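PDB 2HK0: D-psicose 3-epimerase from Agrobacterium tumefaciens, which probably interconverts D-psicose and D-fructose by metal-dependent epimerisation at C3, acting on the non-phosphorylated ketohexose sugars. Local coordinates for residues 122-136 with 164-178. Sequence-based numbering, arbitrary orientation.
Sequences HTIGGALHSYWPIDY and GINLCIEVLNRFENH
Thr123 to Gly126 pair with Asn166 to Ile169 as neighbouring parallel strands of the closed eight-stranded TIM barrel, joined through helix 142-162 in a beta-alpha-beta unit, and the contact runs on into the loops after their C-terminal ends, the end where TIM barrels carry the active site. The backbone bonds alternate in the parallel manner: Ile124 N gives to Asn166 O at 3.1 Å, and Ile124 O takes Cys168 N at 2.7 Å. Gly126 N reaches Cys168 O only weakly, but its own O receives Glu170 N, and Glu170 OE1 lies 3.6 Å from Gly126 CA. Before the strands, His122 ND1 donates a short hydrogen bond (2.6 Å) to Gly164 O, which lies in the ring plane, although ND1 stands above the plane of the carbonyl. Gly164 itself closes the preceding helix as the C' residue of a Schellman motif.

On the face carrying Ile124 and Leu167, Leu128 swings its CD1 onto Leu167 CB (3.8 Å), the two side chains crossing at about a right angle, while its CB meets Ile169 CD1; helix 142-162 covers this layer through Ile153 and Ile156. Next to it Ile169 CG2 lies 3.6 Å from His129 ND1, which is buried without a hydrogen-bond partner. His129 NE2 makes a weak, long hydrogen bond to Asn177 OD1 (3.4 Å). Further out, Tyr136 OH and His178 ND1 share a hydrogen bond of 3.1 Å at the edge of the imidazole, whose NE2 is hydrogen-bonded to Asp145 OD2; Trp280 of the second subunit packs against both residues.

Asn177 is thus set mainly by Val179 N and Leu180 N at OD1 and, at ND2, by a water bridging Tyr131 O and Glu176 O, leaving the Tyr136-His178 bond to join the loops directly beside the subunit interface.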
ATOM      1  N   HIS A 122      -0.794  35.428   5.156  1.00 19.65           N
ATOM      2  CA  HIS A 122      -1.108  35.102   6.545  1.00 20.04           C
ATOM      3  C   HIS A 122      -0.536  33.778   7.056  1.00 20.55           C
ATOM      4  O   HIS A 122      -0.674  33.439   8.238  1.00 18.71           O
ATOM      5  CB  HIS A 122      -2.631  35.130   6.722  1.00 20.67           C
ATOM      6  CG  HIS A 122      -3.206  36.505   6.607  1.00 21.81           C
ATOM      7  ND1 HIS A 122      -3.382  37.327   7.699  1.00 21.83           N
ATOM      8  CD2 HIS A 122      -3.540  37.244   5.520  1.00 20.97           C
ATOM      9  CE1 HIS A 122      -3.792  38.516   7.288  1.00 23.03           C
ATOM     10  NE2 HIS A 122      -3.894  38.490   5.972  1.00 21.81           N
ATOM     11  N   THR A 123       0.107  33.031   6.165  1.00 20.03           N
ATOM     12  CA  THR A 123       0.705  31.748   6.530  1.00 20.70           C
ATOM     13  C   THR A 123       2.179  31.747   6.144  1.00 20.22           C
ATOM     14  O   THR A 123       2.531  31.963   4.982  1.00 20.02           O
ATOM     15  CB  THR A 123      -0.013  30.570   5.822  1.00 22.36           C
ATOM     16  OG1 THR A 123      -1.365  30.490   6.289  1.00 22.79           O
ATOM     17  CG2 THR A 123       0.677  29.241   6.108  1.00 20.90           C
ATOM     18  N   ILE A 124       3.027  31.518   7.137  1.00 20.06           N
ATOM     19  CA  ILE A 124       4.476  31.472   6.976  1.00 21.64           C
ATOM     20  C   ILE A 124       4.918  30.106   7.480  1.00 22.83           C
ATOM     21  O   ILE A 124       4.541  29.702   8.589  1.00 23.02           O
ATOM     22  CB  ILE A 124       5.147  32.565   7.841  1.00 24.88           C
ATOM     23  CG1 ILE A 124       4.862  33.939   7.239  1.00 26.25           C
ATOM     24  CG2 ILE A 124       6.630  32.303   7.983  1.00 24.87           C
ATOM     25  CD1 ILE A 124       5.365  34.113   5.824  1.00 28.73           C
ATOM     26  N   GLY A 125       5.711  29.393   6.685  1.00 21.38           N
ATOM     27  CA  GLY A 125       6.153  28.073   7.108  1.00 20.91           C
ATOM     28  C   GLY A 125       7.612  27.769   6.834  1.00 19.77           C
ATOM     29  O   GLY A 125       8.295  28.506   6.122  1.00 20.88           O
ATOM     30  N   GLY A 126       8.097  26.667   7.392  1.00 19.58           N
ATOM     31  CA  GLY A 126       9.487  26.307   7.178  1.00 18.30           C
ATOM     32  C   GLY A 126      10.154  25.934   8.486  1.00 17.55           C
ATOM     33  O   GLY A 126       9.495  25.844   9.520  1.00 15.62           O
ATOM     34  N   ALA A 127      11.462  25.725   8.450  1.00 16.30           N
ATOM     35  CA  ALA A 127      12.202  25.349   9.653  1.00 16.27           C
ATOM     36  C   ALA A 127      12.497  26.611  10.467  1.00 16.48           C
ATOM     37  O   ALA A 127      13.659  26.935  10.723  1.00 15.32           O
ATOM     38  CB  ALA A 127      13.492  24.646   9.245  1.00 16.78           C
ATOM     39  N   LEU A 128      11.430  27.305  10.878  1.00 17.26           N
ATOM     40  CA  LEU A 128      11.534  28.565  11.611  1.00 18.08           C
ATOM     41  C   LEU A 128      12.313  28.467  12.906  1.00 19.83           C
ATOM     42  O   LEU A 128      12.885  29.458  13.375  1.00 19.57           O
ATOM     43  CB  LEU A 128      10.140  29.129  11.909  1.00 18.77           C
ATOM     44  CG  LEU A 128       9.086  29.108  10.796  1.00 20.35           C
ATOM     45  CD1 LEU A 128       7.954  30.096  11.132  1.00 20.09           C
ATOM     46  CD2 LEU A 128       9.724  29.478   9.469  1.00 18.55           C
ATOM     47  N   HIS A 129      12.335  27.270  13.472  1.00 18.67           N
ATOM     48  CA  HIS A 129      13.020  26.992  14.726  1.00 21.09           C
ATOM     49  C   HIS A 129      14.501  26.712  14.538  1.00 23.81           C
ATOM     50  O   HIS A 129      15.225  26.495  15.509  1.00 23.70           O
ATOM     51  CB  HIS A 129      12.417  25.741  15.341  1.00 20.99           C
ATOM     52  CG  HIS A 129      12.586  24.527  14.477  1.00 21.94           C
ATOM     53  ND1 HIS A 129      12.020  24.426  13.222  1.00 21.12           N
ATOM     54  CD2 HIS A 129      13.288  23.382  14.667  1.00 21.53           C
ATOM     55  CE1 HIS A 129      12.369  23.272  12.678  1.00 20.49           C
ATOM     56  NE2 HIS A 129      13.137  22.621  13.534  1.00 20.03           N
ATOM     57  N   SER A 130      14.953  26.701  13.294  1.00 26.19           N
ATOM     58  CA  SER A 130      16.325  26.325  13.022  1.00 25.95           C
ATOM     59  C   SER A 130      16.874  27.132  11.854  1.00 27.37           C
ATOM     60  O   SER A 130      16.586  28.317  11.712  1.00 26.68           O
ATOM     61  CB  SER A 130      16.324  24.824  12.701  1.00 25.53           C
ATOM     62  OG  SER A 130      17.604  24.299  12.434  1.00 24.96           O
ATOM     63  N   TYR A 131      17.681  26.482  11.028  1.00 29.00           N
ATOM     64  CA  TYR A 131      18.240  27.122   9.857  1.00 31.61           C
ATOM     65  C   TYR A 131      18.738  26.047   8.909  1.00 35.70           C
ATOM     66  O   TYR A 131      18.675  24.850   9.207  1.00 33.17           O
ATOM     67  CB  TYR A 131      19.402  28.037  10.230  1.00 31.94           C
ATOM     68  CG  TYR A 131      20.627  27.301  10.724  1.00 32.54           C
ATOM     69  CD1 TYR A 131      20.713  26.858  12.039  1.00 33.20           C
ATOM     70  CD2 TYR A 131      21.706  27.054   9.870  1.00 33.09           C
ATOM     71  CE1 TYR A 131      21.852  26.189  12.502  1.00 35.19           C
ATOM     72  CE2 TYR A 131      22.845  26.385  10.319  1.00 34.90           C
ATOM     73  CZ  TYR A 131      22.914  25.959  11.634  1.00 36.45           C
ATOM     74  OH  TYR A 131      24.048  25.320  12.083  1.00 39.56           O
ATOM     75  N   TRP A 132      19.215  26.497   7.756  1.00 39.01           N
ATOM     76  CA  TRP A 132      19.771  25.632   6.732  1.00 45.35           C
ATOM     77  C   TRP A 132      21.045  26.326   6.238  1.00 46.39           C
ATOM     78  O   TRP A 132      21.086  27.553   6.147  1.00 47.38           O
ATOM     79  CB  TRP A 132      18.798  25.487   5.573  1.00 47.76           C
ATOM     80  CG  TRP A 132      19.429  24.803   4.436  1.00 52.23           C
ATOM     81  CD1 TRP A 132      19.521  23.459   4.236  1.00 54.10           C
ATOM     82  CD2 TRP A 132      20.128  25.423   3.356  1.00 55.17           C
ATOM     83  NE1 TRP A 132      20.240  23.200   3.095  1.00 56.27           N
ATOM     84  CE2 TRP A 132      20.625  24.390   2.534  1.00 56.29           C
ATOM     85  CE3 TRP A 132      20.385  26.755   3.003  1.00 57.50           C
ATOM     86  CZ2 TRP A 132      21.365  24.644   1.373  1.00 58.48           C
ATOM     87  CZ3 TRP A 132      21.122  27.012   1.847  1.00 59.79           C
ATOM     88  CH2 TRP A 132      21.602  25.957   1.044  1.00 60.21           C
ATOM     89  N   PRO A 133      22.088  25.561   5.872  1.00 47.79           N
ATOM     90  CA  PRO A 133      22.257  24.105   5.842  1.00 48.23           C
ATOM     91  C   PRO A 133      22.243  23.372   7.188  1.00 48.91           C
ATOM     92  O   PRO A 133      21.259  22.713   7.544  1.00 49.75           O
ATOM     93  CB  PRO A 133      23.600  23.931   5.126  1.00 49.36           C
ATOM     94  CG  PRO A 133      23.729  25.188   4.300  1.00 48.52           C
ATOM     95  CD  PRO A 133      23.260  26.224   5.272  1.00 47.78           C
ATOM     96  N   ILE A 134      23.362  23.494   7.897  1.00 47.93           N
ATOM     97  CA  ILE A 134      23.641  22.881   9.199  1.00 46.83           C
ATOM     98  C   ILE A 134      24.834  21.949   8.991  1.00 46.86           C
ATOM     99  O   ILE A 134      24.723  20.912   8.340  1.00 46.66           O
ATOM    100  CB  ILE A 134      22.456  22.057   9.791  1.00 46.23           C
ATOM    101  CG1 ILE A 134      21.351  22.992  10.310  1.00 44.59           C
ATOM    102  CG2 ILE A 134      22.950  21.217  10.967  1.00 45.34           C
ATOM    103  CD1 ILE A 134      20.187  22.269  10.961  1.00 40.44           C
ATOM    104  N   ASP A 135      25.983  22.336   9.533  1.00 47.72           N
ATOM    105  CA  ASP A 135      27.199  21.545   9.387  1.00 48.57           C
ATOM    106  C   ASP A 135      27.163  20.330  10.297  1.00 47.28           C
ATOM    107  O   ASP A 135      27.466  20.425  11.489  1.00 47.52           O
ATOM    108  CB  ASP A 135      28.429  22.399   9.718  1.00 49.31           C
ATOM    109  CG  ASP A 135      29.739  21.659   9.481  1.00 51.39           C
ATOM    110  OD1 ASP A 135      29.800  20.452   9.789  1.00 52.82           O
ATOM    111  OD2 ASP A 135      30.708  22.285   8.998  1.00 51.26           O
ATOM    112  N   TYR A 136      26.798  19.185   9.735  1.00 46.29           N
ATOM    113  CA  TYR A 136      26.743  17.965  10.522  1.00 46.53           C
ATOM    114  C   TYR A 136      28.108  17.305  10.715  1.00 47.31           C
ATOM    115  O   TYR A 136      28.201  16.211  11.269  1.00 47.33           O
ATOM    116  CB  TYR A 136      25.740  16.978   9.911  1.00 44.50           C
ATOM    117  CG  TYR A 136      24.309  17.335  10.251  1.00 42.72           C
ATOM    118  CD1 TYR A 136      23.907  17.448  11.577  1.00 42.28           C
ATOM    119  CD2 TYR A 136      23.374  17.612   9.258  1.00 42.56           C
ATOM    120  CE1 TYR A 136      22.619  17.834  11.911  1.00 41.01           C
ATOM    121  CE2 TYR A 136      22.072  17.999   9.588  1.00 42.16           C
ATOM    122  CZ  TYR A 136      21.708  18.111  10.918  1.00 41.05           C
ATOM    123  OH  TYR A 136      20.452  18.540  11.268  1.00 40.00           O
ATOM    124  N   GLY A 164      -1.770  39.130  12.019  1.00 20.24           N
ATOM    125  CA  GLY A 164      -2.682  38.071  11.592  1.00 20.18           C
ATOM    126  C   GLY A 164      -1.961  36.940  10.869  1.00 20.09           C
ATOM    127  O   GLY A 164      -2.513  36.311   9.970  1.00 21.01           O
ATOM    128  N   ILE A 165      -0.723  36.679  11.278  1.00 20.45           N
ATOM    129  CA  ILE A 165       0.114  35.658  10.659  1.00 18.64           C
ATOM    130  C   ILE A 165       0.333  34.432  11.550  1.00 18.53           C
ATOM    131  O   ILE A 165       0.650  34.569  12.729  1.00 18.96           O
ATOM    132  CB  ILE A 165       1.523  36.256  10.309  1.00 19.89           C
ATOM    133  CG1 ILE A 165       1.380  37.339   9.231  1.00 20.71           C
ATOM    134  CG2 ILE A 165       2.510  35.128   9.880  1.00 18.31           C
ATOM    135  CD1 ILE A 165       2.702  38.052   8.860  1.00 18.14           C
ATOM    136  N   ASN A 166       0.165  33.241  10.974  1.00 17.76           N
ATOM    137  CA  ASN A 166       0.413  31.985  11.681  1.00 18.66           C
ATOM    138  C   ASN A 166       1.803  31.504  11.281  1.00 18.77           C
ATOM    139  O   ASN A 166       2.146  31.538  10.102  1.00 19.68           O
ATOM    140  CB  ASN A 166      -0.612  30.908  11.290  1.00 19.97           C
ATOM    141  CG  ASN A 166      -1.965  31.138  11.939  1.00 23.44           C
ATOM    142  OD1 ASN A 166      -2.044  31.404  13.130  1.00 25.50           O
ATOM    143  ND2 ASN A 166      -3.034  31.037  11.159  1.00 24.43           N
ATOM    144  N   LEU A 167       2.596  31.079  12.265  1.00 17.52           N
ATOM    145  CA  LEU A 167       3.943  30.563  12.050  1.00 18.12           C
ATOM    146  C   LEU A 167       3.823  29.033  12.068  1.00 19.11           C
ATOM    147  O   LEU A 167       3.421  28.444  13.079  1.00 18.63           O
ATOM    148  CB  LEU A 167       4.864  31.041  13.185  1.00 17.89           C
ATOM    149  CG  LEU A 167       4.940  32.574  13.320  1.00 21.00           C
ATOM    150  CD1 LEU A 167       5.729  32.974  14.556  1.00 19.51           C
ATOM    151  CD2 LEU A 167       5.581  33.149  12.054  1.00 19.75           C
ATOM    152  N   CYS A 168       4.159  28.388  10.955  1.00 18.49           N
ATOM    153  CA  CYS A 168       4.048  26.933  10.867  1.00 16.28           C
ATOM    154  C   CYS A 168       5.421  26.276  10.868  1.00 17.85           C
ATOM    155  O   CYS A 168       6.206  26.459   9.935  1.00 19.62           O
ATOM    156  CB  CYS A 168       3.265  26.561   9.610  1.00 18.06           C
ATOM    157  SG  CYS A 168       1.627  27.345   9.591  1.00 20.83           S
ATOM    158  N   ILE A 169       5.691  25.517  11.930  1.00 16.62           N
ATOM    159  CA  ILE A 169       6.962  24.832  12.161  1.00 17.73           C
ATOM    160  C   ILE A 169       7.035  23.530  11.385  1.00 17.84           C
ATOM    161  O   ILE A 169       6.313  22.575  11.689  1.00 14.52           O
ATOM    162  CB  ILE A 169       7.133  24.524  13.662  1.00 18.03           C
ATOM    163  CG1 ILE A 169       6.807  25.786  14.475  1.00 15.55           C
ATOM    164  CG2 ILE A 169       8.555  24.019  13.950  1.00 17.44           C
ATOM    165  CD1 ILE A 169       7.667  26.997  14.136  1.00 17.91           C
ATOM    166  N   GLU A 170       7.931  23.481  10.403  1.00 16.39           N
ATOM    167  CA  GLU A 170       8.040  22.293   9.558  1.00 18.27           C
ATOM    168  C   GLU A 170       8.868  21.173  10.151  1.00 16.64           C
ATOM    169  O   GLU A 170       9.981  21.393  10.628  1.00 16.91           O
ATOM    170  CB  GLU A 170       8.596  22.672   8.176  1.00 19.02           C
ATOM    171  CG  GLU A 170       8.605  21.525   7.155  1.00 19.89           C
ATOM    172  CD  GLU A 170       9.011  21.985   5.747  1.00 24.44           C
ATOM    173  OE1 GLU A 170       9.717  23.012   5.634  1.00 24.16           O
ATOM    174  OE2 GLU A 170       8.639  21.314   4.757  1.00 22.14           O
ATOM    175  N   VAL A 171       8.303  19.968  10.122  1.00 17.28           N
ATOM    176  CA  VAL A 171       8.966  18.764  10.628  1.00 15.60           C
ATOM    177  C   VAL A 171       9.771  18.250   9.436  1.00 17.66           C
ATOM    178  O   VAL A 171       9.217  18.058   8.355  1.00 17.07           O
ATOM    179  CB  VAL A 171       7.909  17.719  11.088  1.00 17.12           C
ATOM    180  CG1 VAL A 171       8.578  16.401  11.474  1.00 14.32           C
ATOM    181  CG2 VAL A 171       7.134  18.279  12.290  1.00 15.46           C
ATOM    182  N   LEU A 172      11.073  18.049   9.626  1.00 17.74           N
ATOM    183  CA  LEU A 172      11.955  17.605   8.532  1.00 17.59           C
ATOM    184  C   LEU A 172      12.639  16.254   8.758  1.00 16.88           C
ATOM    185  O   LEU A 172      12.693  15.756   9.881  1.00 15.33           O
ATOM    186  CB  LEU A 172      13.042  18.656   8.299  1.00 17.38           C
ATOM    187  CG  LEU A 172      12.594  20.062   7.919  1.00 18.03           C
ATOM    188  CD1 LEU A 172      13.798  21.013   8.005  1.00 19.95           C
ATOM    189  CD2 LEU A 172      12.016  20.053   6.517  1.00 17.39           C
ATOM    190  N   ASN A 173      13.181  15.671   7.689  1.00 15.70           N
ATOM    191  CA  ASN A 173      13.862  14.383   7.808  1.00 15.24           C
ATOM    192  C   ASN A 173      15.243  14.551   8.455  1.00 15.93           C
ATOM    193  O   ASN A 173      15.813  15.637   8.448  1.00 16.64           O
ATOM    194  CB  ASN A 173      13.987  13.718   6.434  1.00 15.88           C
ATOM    195  CG  ASN A 173      15.010  14.401   5.543  1.00 18.04           C
ATOM    196  OD1 ASN A 173      16.223  14.314   5.782  1.00 18.62           O
ATOM    197  ND2 ASN A 173      14.527  15.086   4.514  1.00 14.46           N
ATOM    198  N   ARG A 174      15.771  13.466   9.005  1.00 15.61           N
ATOM    199  CA  ARG A 174      17.057  13.474   9.697  1.00 17.23           C
ATOM    200  C   ARG A 174      18.230  14.146   8.967  1.00 18.80           C
ATOM    201  O   ARG A 174      19.142  14.662   9.605  1.00 17.43           O
ATOM    202  CB  ARG A 174      17.458  12.035  10.033  1.00 18.10           C
ATOM    203  CG  ARG A 174      17.768  11.198   8.802  1.00 16.60           C
ATOM    204  CD  ARG A 174      17.918   9.725   9.191  1.00 19.00           C
ATOM    205  NE  ARG A 174      16.677   9.224   9.786  1.00 17.37           N
ATOM    206  CZ  ARG A 174      16.591   8.094  10.465  1.00 18.58           C
ATOM    207  NH1 ARG A 174      17.674   7.341  10.628  1.00 17.06           N
ATOM    208  NH2 ARG A 174      15.435   7.733  11.003  1.00 18.49           N
ATOM    209  N   PHE A 175      18.227  14.119   7.641  1.00 17.73           N
ATOM    210  CA  PHE A 175      19.329  14.726   6.888  1.00 19.73           C
ATOM    211  C   PHE A 175      19.293  16.258   6.853  1.00 20.20           C
ATOM    212  O   PHE A 175      20.305  16.887   6.551  1.00 19.93           O
ATOM    213  CB  PHE A 175      19.336  14.180   5.453  1.00 17.92           C
ATOM    214  CG  PHE A 175      19.499  12.684   5.379  1.00 19.60           C
ATOM    215  CD1 PHE A 175      20.752  12.096   5.544  1.00 18.06           C
ATOM    216  CD2 PHE A 175      18.394  11.862   5.157  1.00 16.37           C
ATOM    217  CE1 PHE A 175      20.906  10.698   5.484  1.00 21.02           C
ATOM    218  CE2 PHE A 175      18.532  10.479   5.096  1.00 19.86           C
ATOM    219  CZ  PHE A 175      19.790   9.887   5.258  1.00 18.12           C
ATOM    220  N   GLU A 176      18.146  16.851   7.192  1.00 19.46           N
ATOM    221  CA  GLU A 176      17.987  18.304   7.129  1.00 19.27           C
ATOM    222  C   GLU A 176      17.752  18.987   8.476  1.00 21.58           C
ATOM    223  O   GLU A 176      17.894  20.201   8.594  1.00 23.72           O
ATOM    224  CB  GLU A 176      16.851  18.641   6.132  1.00 20.88           C
ATOM    225  CG  GLU A 176      17.140  18.081   4.732  1.00 23.71           C
ATOM    226  CD  GLU A 176      16.045  18.353   3.705  1.00 26.83           C
ATOM    227  OE1 GLU A 176      15.657  19.523   3.537  1.00 26.84           O
ATOM    228  OE2 GLU A 176      15.578  17.391   3.058  1.00 23.74           O
ATOM    229  N   ASN A 177      17.367  18.232   9.496  1.00 20.07           N
ATOM    230  CA  ASN A 177      17.184  18.827  10.818  1.00 18.06           C
ATOM    231  C   ASN A 177      17.367  17.727  11.845  1.00 19.53           C
ATOM    232  O   ASN A 177      17.107  16.548  11.566  1.00 17.90           O
ATOM    233  CB  ASN A 177      15.807  19.489  10.974  1.00 16.79           C
ATOM    234  CG  ASN A 177      15.711  20.347  12.240  1.00 20.06           C
ATOM    235  OD1 ASN A 177      15.195  19.913  13.259  1.00 16.62           O
ATOM    236  ND2 ASN A 177      16.230  21.577  12.170  1.00 21.83           N
ATOM    237  N   HIS A 178      17.828  18.111  13.031  1.00 18.02           N
ATOM    238  CA  HIS A 178      18.090  17.143  14.080  1.00 19.57           C
ATOM    239  C   HIS A 178      17.228  17.351  15.299  1.00 18.43           C
ATOM    240  O   HIS A 178      17.401  16.642  16.288  1.00 17.17           O
ATOM    241  CB  HIS A 178      19.539  17.259  14.514  1.00 20.16           C
ATOM    242  CG  HIS A 178      19.904  18.638  14.958  1.00 21.89           C
ATOM    243  ND1 HIS A 178      20.036  19.687  14.074  1.00 21.97           N
ATOM    244  CD2 HIS A 178      20.124  19.154  16.190  1.00 21.38           C
ATOM    245  CE1 HIS A 178      20.323  20.791  14.742  1.00 25.93           C
ATOM    246  NE2 HIS A 178      20.384  20.494  16.029  1.00 24.59           N
TER
HETATM  247  O   HOH W   1      16.965  22.462   9.378  1.00 27.03           O